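PDB 5X2H: CRISPR-associated endonuclease Cas9 from Campylobacter jejuni subsp. jejuni serotype O:2, which uses a guide RNA to find matching invading DNA, which the natural enzyme cleaves with separate HNH and RuvC-like nuclease domains in bacterial adaptive immunity. Local coordinates for residues A762-S766 / T767-I771; F737-Y740 / K741-I745; K645-E648 / F649-S652. All coordinates share one frame; numbering follows the deposited sequence.

Contact 1 (A762-S766 / T767-I771); sequences AFTSS and TVSLI. With nucleotides of chain D; nucleotides of chain C.
Thr764 and Ser769 pair across the hairpin 762-771, and the backbone N and O and the hydroxyl of each have a partner. The N-H of Thr764 gives a nearly straight bond to Ser769 O (2.8 Å, 172°). In return Ser769 N reaches Thr764 O at 3.3 Å, and this carbonyl also takes a weak bond from Thr767 N. At the next hydrogen-bonded pair, Ile771 N binds Ala762 O at 3.0 Å, while the return bond from Ala762 N to Ile771 O is weak. The hydroxyls form their own chain: Thr767 OG1 lies 2.6 Å from Ser769 OG, and a water joins Ser769 OG to Thr764 OG1. The two threonine side chains run alongside each other, with Thr764 CG2 against Thr767 OG1. On the other face, the Phe763 ring sets CE1 3.7 Å from Val768 CA and brings an edge to Leu770 CD2. Ser766 OG donates to N7 of DA5 of chain D (2.6 Å), and Thr767 CG2 comes within 3.2 Å of O4 of DT2 of chain C. Thr764 stands opposite both Val768 and Ser769, the G1 beta bulge of a tight hairpin, whose loop touches DNA bases, consistent with PAM recognition by this C-terminal domain.

Contact 2 (F737-Y740 / K741-I745); sequences FSLY and KDSLI. With nucleotides of chain D.
Ser743 folds its hydroxyl back onto Tyr740, and the two residues grip each other at two points. Tyr740 N donates to Ser743 OG over 2.9 Å in a fairly straight bond (163°), and Ser743 N returns a bond of equal length to Tyr740 O, approaching from above the carbonyl plane. The serine hydroxyl owes its place to a chi1 of -73°, which sets OG beside its own backbone N and lets both polar atoms face the tyrosine. From there OG also lies at the edge of the Tyr740 ring, 4.0 Å from CD1. The second patch of the contact is apolar: Leu739 CD2 meets Ile745 CG2 at 3.6 Å, the two side chains crossing at about a right angle, and the same leucine methyl rests 4.1 Å from Ser743 CB.

The backbone between these contacts makes a type II beta turn from Tyr740 to Ser743, with Lys741 and Asp742 at its corners. It links strand 733-740 to strand 744-748, which belong to two different antiparallel sheets, so the chain passes here from one sheet to the next. Lys741, whose side chain runs extended until it bends at its last torsion (55°), leaves the corner for the DNA and donates from NZ to OP1 of DA3 of chain D at 2.7 Å, a bond probably strengthened by the opposite charges.

Farther out, Glu630 takes up the Ser743 hydroxyl through OE1, giving that oxygen a second partner beside Tyr740 N. Tyr760 of strand 756-764 is hydrogen-bonded through its backbone to Asp742 and Ser743, and the Leu739 and Ile745 side chains both touch it. On the Tyr740 side, Arg683 and Lys632 touch the tyrosine side chain.

Contact 3 (K645-E648 / F649-S652); sequences KEEE and FYQS. With nucleotides of chain D.
Phe649 begins the second half of this short helical stretch, its N-H bonded to Glu646 O at 3.2 Å. Its ring turns an edge to the carbonyl oxygens of Glu646 and Lys645, CD1 standing 4.0 Å from Lys645 O. Away from these carbonyls the ring is buried against Ile675 and Lys677 of strand 674-677, Val659 of helix 655-665 and the ring of Tyr653, which makes it the inward-facing residue of the segment.

Tyr650 follows, its backbone N bonded to Glu647 O. Like the preceding bond this one is of the i to i-3 kind, so a 3-10 turn leads into helix 650-653 in the wedge domain. The tyrosine side chain folds back along that turn. The chi1 of -78° sets CG beside the backbone N and brings one face of the ring against Glu647, whose CA makes a CH-pi contact over the ring centre, 3.7 Å from the centroid and only 6° off the normal. Glu647 CG continues this cover at Tyr650 CE2 (3.6 Å), the two side chains lying alongside one another. The phenol ends in a short bond: Tyr650 OH donates to Glu646 OE2 at 2.7 Å, meeting the anti lone pair of an oxygen that lies in the plane of the ring at its edge. Carboxylate and ring planes stand 71° apart. Lys656 bonds to the same phenol oxygen through NZ.

Two residues on, Ser652 donates a hydrogen bond from its N-H to a water, which in turn donates to Glu648 O. The Glu648 side chain pairs through OE2 in a salt bridge with Arg644, just before the segment. Ser652 OG, anti to its own N, projects to the DNA backbone and donates to OP2 of DC6 of chain D at 3.1 Å.

How the contacts relate
From the N terminus the chain first meets contact 3, which closes one helical turn in the wedge domain. Contact 2 then closes the turn that carries strand 733-740 of the three-stranded sheet into strand 744-748 of the six-stranded one. There 744-748 lies beside strand 756-764, and contact 1 closes the hairpin of 756-764 and 769-773. The three stand in series, none nested or crossing. Contacts 1 and 2 have centres about 13 Å apart and touch where Leu770 CD1 meets Ile745 CD1 at 4.2 Å. Contact 3 stays apart, its nearest atoms about 8 Å from contact 1, yet all three reach DNA chain D, at successive nucleotides DA3 to DC6.

Contact 1 (A762-S766 / T767-I771)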
loop_
_atom_site.group_PDB
_atom_site.type_symbol
_atom_site.label_atom_id
_atom_site.label_comp_id
_atom_site.label_asym_id
_atom_site.label_seq_id
_atom_site.Cartn_x
_atom_site.Cartn_y
_atom_site.Cartn_z
ATOM N N ALA A 762 4.604 16.841 20.360
ATOM C CA ALA A 762 5.385 15.739 20.896
ATOM C C ALA A 762 5.665 15.989 22.368
ATOM O O ALA A 762 5.658 17.128 22.843
ATOM C CB ALA A 762 6.702 15.554 20.134
ATOM N N PHE A 763 5.906 14.895 23.079
ATOM C CA PHE A 763 6.392 14.917 24.449
ATOM C C PHE A 763 7.788 14.309 24.445
ATOM O O PHE A 763 7.971 13.177 23.985
ATOM C CB PHE A 763 5.452 14.146 25.377
ATOM C CG PHE A 763 6.058 13.804 26.709
ATOM C CD1 PHE A 763 6.304 14.794 27.646
ATOM C CD2 PHE A 763 6.376 12.490 27.026
ATOM C CE1 PHE A 763 6.864 14.485 28.873
ATOM C CE2 PHE A 763 6.933 12.175 28.253
ATOM C CZ PHE A 763 7.176 13.177 29.179
ATOM N N THR A 764 8.771 15.067 24.925
ATOM C CA THR A 764 10.162 14.623 24.922
ATOM C C THR A 764 10.480 14.038 26.294
ATOM O O THR A 764 10.536 14.767 27.292
ATOM C CB THR A 764 11.094 15.778 24.568
ATOM O OG1 THR A 764 10.682 16.353 23.321
ATOM C CG2 THR A 764 12.529 15.286 24.432
ATOM N N SER A 765 10.684 12.720 26.343
ATOM C CA SER A 765 10.811 12.039 27.628
ATOM C C SER A 765 12.121 12.373 28.326
ATOM O O SER A 765 12.172 12.390 29.560
ATOM C CB SER A 765 10.689 10.526 27.438
ATOM O OG SER A 765 11.747 10.029 26.639
ATOM N N SER A 766 13.186 12.640 27.570
ATOM C CA SER A 766 14.459 12.952 28.211
ATOM C C SER A 766 14.403 14.279 28.962
ATOM O O SER A 766 15.028 14.413 30.021
ATOM C CB SER A 766 15.582 12.964 27.176
ATOM O OG SER A 766 15.326 13.898 26.144
ATOM N N THR A 767 13.661 15.261 28.452
ATOM C CA THR A 767 13.567 16.563 29.103
ATOM C C THR A 767 12.189 16.859 29.682
ATOM O O THR A 767 11.970 17.979 30.158
ATOM C CB THR A 767 13.959 17.684 28.130
ATOM O OG1 THR A 767 13.127 17.637 26.964
ATOM C CG2 THR A 767 15.428 17.553 27.728
ATOM N N VAL A 768 11.265 15.892 29.663
ATOM C CA VAL A 768 9.930 16.031 30.244
ATOM C C VAL A 768 9.303 17.334 29.762
ATOM O O VAL A 768 8.797 18.130 30.562
ATOM C CB VAL A 768 9.982 15.966 31.786
ATOM C CG1 VAL A 768 8.604 15.663 32.369
ATOM C CG2 VAL A 768 10.990 14.917 32.243
ATOM N N SER A 769 9.345 17.569 28.452
ATOM C CA SER A 769 8.938 18.847 27.888
ATOM C C SER A 769 8.081 18.615 26.652
ATOM O O SER A 769 7.986 17.501 26.129
ATOM C CB SER A 769 10.153 19.709 27.534
ATOM O OG SER A 769 10.987 19.032 26.608
ATOM N N LEU A 770 7.463 19.693 26.181
ATOM C CA LEU A 770 6.549 19.649 25.053
ATOM C C LEU A 770 7.142 20.355 23.843
ATOM O O LEU A 770 7.952 21.279 23.968
ATOM C CB LEU A 770 5.209 20.307 25.391
ATOM C CG LEU A 770 4.341 19.727 26.503
ATOM C CD1 LEU A 770 3.123 20.618 26.721
ATOM C CD2 LEU A 770 3.917 18.299 26.205
ATOM N N ILE A 771 6.719 19.901 22.667
ATOM C CA ILE A 771 6.869 20.634 21.418
ATOM C C ILE A 771 5.468 21.031 20.977
ATOM O O ILE A 771 4.580 20.174 20.873
ATOM C CB ILE A 771 7.572 19.793 20.342
ATOM C CG1 ILE A 771 9.034 19.533 20.723
ATOM C CG2 ILE A 771 7.458 20.468 18.979
ATOM C CD1 ILE A 771 9.750 18.551 19.786
ATOM P P DA D 4 11.727 7.414 23.203
ATOM O OP1 DA D 4 11.929 6.003 23.611
ATOM O OP2 DA D 4 10.709 8.269 23.863
ATOM O "O5'" DA D 4 13.106 8.197 23.345
ATOM C "C5'" DA D 4 14.274 7.706 22.721
ATOM C "C4'" DA D 4 15.426 8.649 22.987
ATOM O "O4'" DA D 4 15.392 9.746 22.026
ATOM C "C3'" DA D 4 15.387 9.316 24.373
ATOM O "O3'" DA D 4 16.696 9.453 24.869
ATOM C "C2'" DA D 4 14.802 10.681 24.048
ATOM C "C1'" DA D 4 15.529 10.940 22.748
ATOM N N9 DA D 4 15.026 12.076 21.986
ATOM C C8 DA D 4 13.772 12.620 22.025
ATOM N N7 DA D 4 13.629 13.672 21.252
ATOM C C5 DA D 4 14.886 13.837 20.684
ATOM C C6 DA D 4 15.405 14.782 19.776
ATOM N N6 DA D 4 14.682 15.778 19.254
ATOM N N1 DA D 4 16.700 14.656 19.413
ATOM C C2 DA D 4 17.422 13.662 19.937
ATOM N N3 DA D 4 17.047 12.722 20.801
ATOM C C4 DA D 4 15.755 12.867 21.133
ATOM P P DA D 5 17.275 8.443 25.972
ATOM O OP1 DA D 5 16.957 7.062 25.533
ATOM O OP2 DA D 5 16.853 8.905 27.310
ATOM O "O5'" DA D 5 18.850 8.650 25.839
ATOM C "C5'" DA D 5 19.503 8.246 24.642
ATOM C "C4'" DA D 5 20.404 9.344 24.115
ATOM O "O4'" DA D 5 19.601 10.412 23.564
ATOM C "C3'" DA D 5 21.322 9.984 25.160
ATOM O "O3'" DA D 5 22.661 9.888 24.731
ATOM C "C2'" DA D 5 20.851 11.445 25.239
ATOM C "C1'" DA D 5 20.195 11.647 23.881
ATOM N N9 DA D 5 19.146 12.664 23.879
ATOM C C8 DA D 5 17.990 12.653 24.609
ATOM N N7 DA D 5 17.219 13.692 24.396
ATOM C C5 DA D 5 17.913 14.433 23.456
ATOM C C6 DA D 5 17.625 15.653 22.815
ATOM N N6 DA D 5 16.513 16.358 23.046
ATOM N N1 DA D 5 18.530 16.123 21.930
ATOM C C2 DA D 5 19.645 15.416 21.711
ATOM N N3 DA D 5 20.021 14.254 22.248
ATOM C C4 DA D 5 19.102 13.815 23.124
ATOM P P DT C 2 10.748 26.626 30.404
ATOM O OP1 DT C 2 10.325 28.033 30.218
ATOM O OP2 DT C 2 9.831 25.524 30.031
ATOM O "O5'" DT C 2 12.120 26.410 29.620
ATOM C "C5'" DT C 2 12.151 26.493 28.208
ATOM C "C4'" DT C 2 13.493 27.014 27.739
ATOM O "O4'" DT C 2 14.551 26.199 28.306
ATOM C "C3'" DT C 2 13.712 26.971 26.238
ATOM O "O3'" DT C 2 14.604 28.001 25.865
ATOM C "C2'" DT C 2 14.333 25.593 26.045
ATOM C "C1'" DT C 2 15.222 25.496 27.279
ATOM N N1 DT C 2 15.456 24.102 27.749
ATOM C C2 DT C 2 16.651 23.481 27.459
ATOM O O2 DT C 2 17.542 24.007 26.817
ATOM N N3 DT C 2 16.766 22.208 27.944
ATOM C C4 DT C 2 15.827 21.508 28.679
ATOM O O4 DT C 2 16.024 20.367 29.076
ATOM C C5 DT C 2 14.598 22.219 28.951
ATOM C C7 DT C 2 13.502 21.561 29.740
ATOM C C6 DT C 2 14.476 23.467 28.480
HETATM O O HOH W 1 10.261 18.913 23.911
#

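Contact 2 (F737-Y740 / K741-I745)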
loop_
_atom_site.group_PDB
_atom_site.type_symbol
_atom_site.label_atom_id
_atom_site.label_comp_id
_atom_site.label_asym_id
_atom_site.label_seq_id
_atom_site.Cartn_x
_atom_site.Cartn_y
_atom_site.Cartn_z
ATOM N N PHE A 737 -6.058 14.364 31.312
ATOM C CA PHE A 737 -6.486 14.079 29.948
ATOM C C PHE A 737 -5.366 13.330 29.239
ATOM O O PHE A 737 -4.230 13.267 29.717
ATOM C CB PHE A 737 -6.851 15.357 29.189
ATOM C CG PHE A 737 -5.907 16.501 29.433
ATOM C CD1 PHE A 737 -4.685 16.560 28.789
ATOM C CD2 PHE A 737 -6.248 17.522 30.305
ATOM C CE1 PHE A 737 -3.820 17.613 29.012
ATOM C CE2 PHE A 737 -5.389 18.576 30.531
ATOM C CZ PHE A 737 -4.174 18.623 29.883
ATOM N N SER A 738 -5.708 12.756 28.089
ATOM C CA SER A 738 -4.753 12.089 27.218
ATOM C C SER A 738 -4.493 12.969 26.006
ATOM O O SER A 738 -5.435 13.507 25.412
ATOM C CB SER A 738 -5.270 10.719 26.775
ATOM O OG SER A 738 -5.468 9.867 27.889
ATOM N N LEU A 739 -3.223 13.117 25.643
ATOM C CA LEU A 739 -2.833 13.903 24.485
ATOM C C LEU A 739 -2.326 12.990 23.379
ATOM O O LEU A 739 -1.589 12.034 23.635
ATOM C CB LEU A 739 -1.753 14.926 24.844
ATOM C CG LEU A 739 -2.127 15.975 25.889
ATOM C CD1 LEU A 739 -0.992 16.967 26.069
ATOM C CD2 LEU A 739 -3.422 16.683 25.495
ATOM N N TYR A 740 -2.740 13.290 22.155
ATOM C CA TYR A 740 -2.249 12.645 20.951
ATOM C C TYR A 740 -1.642 13.720 20.064
ATOM O O TYR A 740 -1.832 14.918 20.291
ATOM C CB TYR A 740 -3.375 11.907 20.209
ATOM C CG TYR A 740 -4.211 11.004 21.090
ATOM C CD1 TYR A 740 -5.243 11.518 21.866
ATOM C CD2 TYR A 740 -3.977 9.636 21.139
ATOM C CE1 TYR A 740 -6.012 10.698 22.675
ATOM C CE2 TYR A 740 -4.741 8.804 21.944
ATOM C CZ TYR A 740 -5.758 9.342 22.710
ATOM O OH TYR A 740 -6.522 8.524 23.511
ATOM N N LYS A 741 -0.902 13.285 19.047
ATOM C CA LYS A 741 -0.336 14.232 18.096
ATOM C C LYS A 741 -1.435 15.102 17.502
ATOM O O LYS A 741 -2.473 14.598 17.060
ATOM C CB LYS A 741 0.422 13.490 16.996
ATOM C CG LYS A 741 1.737 12.885 17.475
ATOM C CD LYS A 741 2.501 12.213 16.346
ATOM C CE LYS A 741 3.860 11.725 16.824
ATOM N NZ LYS A 741 3.748 10.824 18.008
ATOM N N ASP A 742 -1.205 16.417 17.524
ATOM C CA ASP A 742 -2.123 17.447 17.043
ATOM C C ASP A 742 -3.358 17.611 17.921
ATOM O O ASP A 742 -4.374 18.148 17.467
ATOM C CB ASP A 742 -2.540 17.204 15.588
ATOM C CG ASP A 742 -1.425 17.510 14.611
ATOM O OD1 ASP A 742 -0.574 18.369 14.933
ATOM O OD2 ASP A 742 -1.394 16.892 13.528
ATOM N N SER A 743 -3.299 17.174 19.177
ATOM C CA SER A 743 -4.318 17.566 20.139
ATOM C C SER A 743 -4.230 19.063 20.396
ATOM O O SER A 743 -3.141 19.644 20.400
ATOM C CB SER A 743 -4.147 16.807 21.456
ATOM O OG SER A 743 -4.540 15.454 21.330
ATOM N N LEU A 744 -5.383 19.690 20.611
ATOM C CA LEU A 744 -5.438 21.116 20.903
ATOM C C LEU A 744 -5.388 21.343 22.408
ATOM O O LEU A 744 -6.211 20.799 23.153
ATOM C CB LEU A 744 -6.706 21.744 20.329
ATOM C CG LEU A 744 -6.818 23.244 20.597
ATOM C CD1 LEU A 744 -5.704 23.983 19.875
ATOM C CD2 LEU A 744 -8.187 23.777 20.190
ATOM N N ILE A 745 -4.431 22.157 22.852
ATOM C CA ILE A 745 -4.261 22.438 24.269
ATOM C C ILE A 745 -4.124 23.940 24.479
ATOM O O ILE A 745 -3.740 24.691 23.581
ATOM C CB ILE A 745 -3.045 21.700 24.870
ATOM C CG1 ILE A 745 -1.745 22.209 24.240
ATOM C CG2 ILE A 745 -3.190 20.190 24.680
ATOM C CD1 ILE A 745 -0.492 21.542 24.777
ATOM P P DA D 3 7.447 10.524 18.880
ATOM O OP1 DA D 3 6.227 9.778 18.502
ATOM O OP2 DA D 3 7.322 11.819 19.587
ATOM O "O5'" DA D 3 8.402 9.585 19.755
ATOM C "C5'" DA D 3 8.874 8.351 19.206
ATOM C "C4'" DA D 3 10.322 8.088 19.597
ATOM O "O4'" DA D 3 11.216 8.843 18.734
ATOM C "C3'" DA D 3 10.685 8.462 21.035
ATOM O "O3'" DA D 3 11.452 7.425 21.619
ATOM C "C2'" DA D 3 11.491 9.754 20.879
ATOM C "C1'" DA D 3 12.148 9.559 19.519
ATOM N N9 DA D 3 12.461 10.814 18.832
ATOM C C8 DA D 3 11.601 11.842 18.553
ATOM N N7 DA D 3 12.161 12.846 17.916
ATOM C C5 DA D 3 13.480 12.450 17.766
ATOM C C6 DA D 3 14.599 13.074 17.176
ATOM N N6 DA D 3 14.554 14.280 16.602
ATOM N N1 DA D 3 15.771 12.407 17.199
ATOM C C2 DA D 3 15.814 11.201 17.776
ATOM N N3 DA D 3 14.833 10.516 18.362
ATOM C C4 DA D 3 13.681 11.200 18.322
#

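Contact 3 (K645-E648 / F649-S652)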
loop_
_atom_site.group_PDB
_atom_site.type_symbol
_atom_site.label_atom_id
_atom_site.label_comp_id
_atom_site.label_asym_id
_atom_site.label_seq_id
_atom_site.Cartn_x
_atom_site.Cartn_y
_atom_site.Cartn_z
ATOM N N LYS A 645 23.079 -4.086 20.538
ATOM C CA LYS A 645 23.704 -4.708 21.694
ATOM C C LYS A 645 23.472 -3.844 22.924
ATOM O O LYS A 645 23.435 -2.613 22.837
ATOM C CB LYS A 645 25.202 -4.898 21.464
ATOM C CG LYS A 645 25.558 -5.486 20.112
ATOM C CD LYS A 645 26.905 -6.184 20.175
ATOM C CE LYS A 645 27.725 -5.931 18.921
ATOM N NZ LYS A 645 28.965 -6.753 18.906
ATOM N N GLU A 646 23.310 -4.494 24.078
ATOM C CA GLU A 646 23.041 -3.748 25.300
ATOM C C GLU A 646 24.200 -2.839 25.684
ATOM O O GLU A 646 23.990 -1.855 26.400
ATOM C CB GLU A 646 22.711 -4.709 26.444
ATOM C CG GLU A 646 23.844 -5.636 26.835
ATOM C CD GLU A 646 23.438 -6.627 27.909
ATOM O OE1 GLU A 646 22.580 -7.491 27.634
ATOM O OE2 GLU A 646 23.973 -6.534 29.034
ATOM N N GLU A 647 25.415 -3.137 25.208
ATOM C CA GLU A 647 26.564 -2.279 25.475
ATOM C C GLU A 647 26.398 -0.885 24.883
ATOM O O GLU A 647 27.022 0.059 25.379
ATOM C CB GLU A 647 27.844 -2.916 24.929
ATOM C CG GLU A 647 28.392 -4.066 25.761
ATOM C CD GLU A 647 27.675 -5.382 25.511
ATOM O OE1 GLU A 647 26.809 -5.439 24.607
ATOM O OE2 GLU A 647 27.984 -6.363 26.224
ATOM N N GLU A 648 25.577 -0.735 23.838
ATOM C CA GLU A 648 25.382 0.580 23.232
ATOM C C GLU A 648 24.772 1.570 24.216
ATOM O O GLU A 648 24.943 2.784 24.058
ATOM C CB GLU A 648 24.497 0.467 21.990
ATOM C CG GLU A 648 25.186 -0.090 20.753
ATOM C CD GLU A 648 24.227 -0.261 19.578
ATOM O OE1 GLU A 648 24.287 -1.315 18.907
ATOM O OE2 GLU A 648 23.408 0.652 19.335
ATOM N N PHE A 649 24.073 1.075 25.235
ATOM C CA PHE A 649 23.385 1.920 26.200
ATOM C C PHE A 649 24.109 2.019 27.540
ATOM O O PHE A 649 23.623 2.717 28.436
ATOM C CB PHE A 649 21.956 1.405 26.424
ATOM C CG PHE A 649 21.111 1.369 25.175
ATOM C CD1 PHE A 649 21.137 0.264 24.331
ATOM C CD2 PHE A 649 20.271 2.424 24.856
ATOM C CE1 PHE A 649 20.356 0.225 23.189
ATOM C CE2 PHE A 649 19.481 2.387 23.713
ATOM C CZ PHE A 649 19.527 1.289 22.879
ATOM N N TYR A 650 25.254 1.343 27.698
ATOM C CA TYR A 650 25.954 1.354 28.983
ATOM C C TYR A 650 26.336 2.770 29.401
ATOM O O TYR A 650 26.128 3.162 30.555
ATOM C CB TYR A 650 27.200 0.464 28.922
ATOM C CG TYR A 650 26.920 -1.021 29.038
ATOM C CD1 TYR A 650 25.615 -1.503 29.111
ATOM C CD2 TYR A 650 27.962 -1.940 29.088
ATOM C CE1 TYR A 650 25.360 -2.860 29.218
ATOM C CE2 TYR A 650 27.717 -3.297 29.198
ATOM C CZ TYR A 650 26.417 -3.750 29.264
ATOM O OH TYR A 650 26.178 -5.098 29.372
ATOM N N GLN A 651 26.893 3.557 28.477
ATOM C CA GLN A 651 27.350 4.897 28.835
ATOM C C GLN A 651 26.182 5.815 29.173
ATOM O O GLN A 651 26.247 6.580 30.141
ATOM C CB GLN A 651 28.189 5.493 27.705
ATOM C CG GLN A 651 28.518 6.966 27.907
ATOM C CD GLN A 651 29.784 7.392 27.194
ATOM O OE1 GLN A 651 29.814 7.508 25.968
ATOM N NE2 GLN A 651 30.841 7.635 27.962
ATOM N N SER A 652 25.102 5.750 28.397
ATOM C CA SER A 652 23.997 6.681 28.600
ATOM C C SER A 652 23.133 6.300 29.796
ATOM O O SER A 652 22.662 7.178 30.527
ATOM C CB SER A 652 23.146 6.764 27.333
ATOM O OG SER A 652 22.023 7.599 27.530
ATOM P P DC D 6 23.857 10.359 25.692
ATOM O OP1 DC D 6 25.023 9.515 25.350
ATOM O OP2 DC D 6 23.356 10.396 27.085
ATOM O "O5'" DC D 6 24.150 11.856 25.215
ATOM C "C5'" DC D 6 24.526 12.099 23.865
ATOM C "C4'" DC D 6 24.574 13.585 23.568
ATOM O "O4'" DC D 6 23.236 14.138 23.633
ATOM C "C3'" DC D 6 25.431 14.415 24.532
ATOM O "O3'" DC D 6 26.353 15.208 23.797
ATOM C "C2'" DC D 6 24.411 15.284 25.272
ATOM C "C1'" DC D 6 23.303 15.400 24.242
ATOM N N1 DC D 6 21.976 15.714 24.830
ATOM C C2 DC D 6 21.256 16.819 24.362
ATOM O O2 DC D 6 21.736 17.513 23.456
ATOM N N3 DC D 6 20.047 17.093 24.910
ATOM C C4 DC D 6 19.563 16.318 25.882
ATOM N N4 DC D 6 18.367 16.629 26.392
ATOM C C5 DC D 6 20.285 15.193 26.379
ATOM C C6 DC D 6 21.475 14.929 25.827
ATOM P P DA D 5 17.275 8.443 25.972
ATOM O OP1 DA D 5 16.957 7.062 25.533
ATOM O OP2 DA D 5 16.853 8.905 27.310
ATOM O "O5'" DA D 5 18.850 8.650 25.839
ATOM C "C5'" DA D 5 19.503 8.246 24.642
ATOM C "C4'" DA D 5 20.404 9.344 24.115
ATOM O "O4'" DA D 5 19.601 10.412 23.564
ATOM C "C3'" DA D 5 21.322 9.984 25.160
ATOM O "O3'" DA D 5 22.661 9.888 24.731
ATOM C "C2'" DA D 5 20.851 11.445 25.239
ATOM C "C1'" DA D 5 20.195 11.647 23.881
ATOM N N9 DA D 5 19.146 12.664 23.879
ATOM C C8 DA D 5 17.990 12.653 24.609
ATOM N N7 DA D 5 17.219 13.692 24.396
ATOM C C5 DA D 5 17.913 14.433 23.456
ATOM C C6 DA D 5 17.625 15.653 22.815
ATOM N N6 DA D 5 16.513 16.358 23.046
ATOM N N1 DA D 5 18.530 16.123 21.930
ATOM C C2 DA D 5 19.645 15.416 21.711
ATOM N N3 DA D 5 20.021 14.254 22.248
ATOM C C4 DA D 5 19.102 13.815 23.124
HETATM O O HOH W 2 25.229 4.761 25.866
#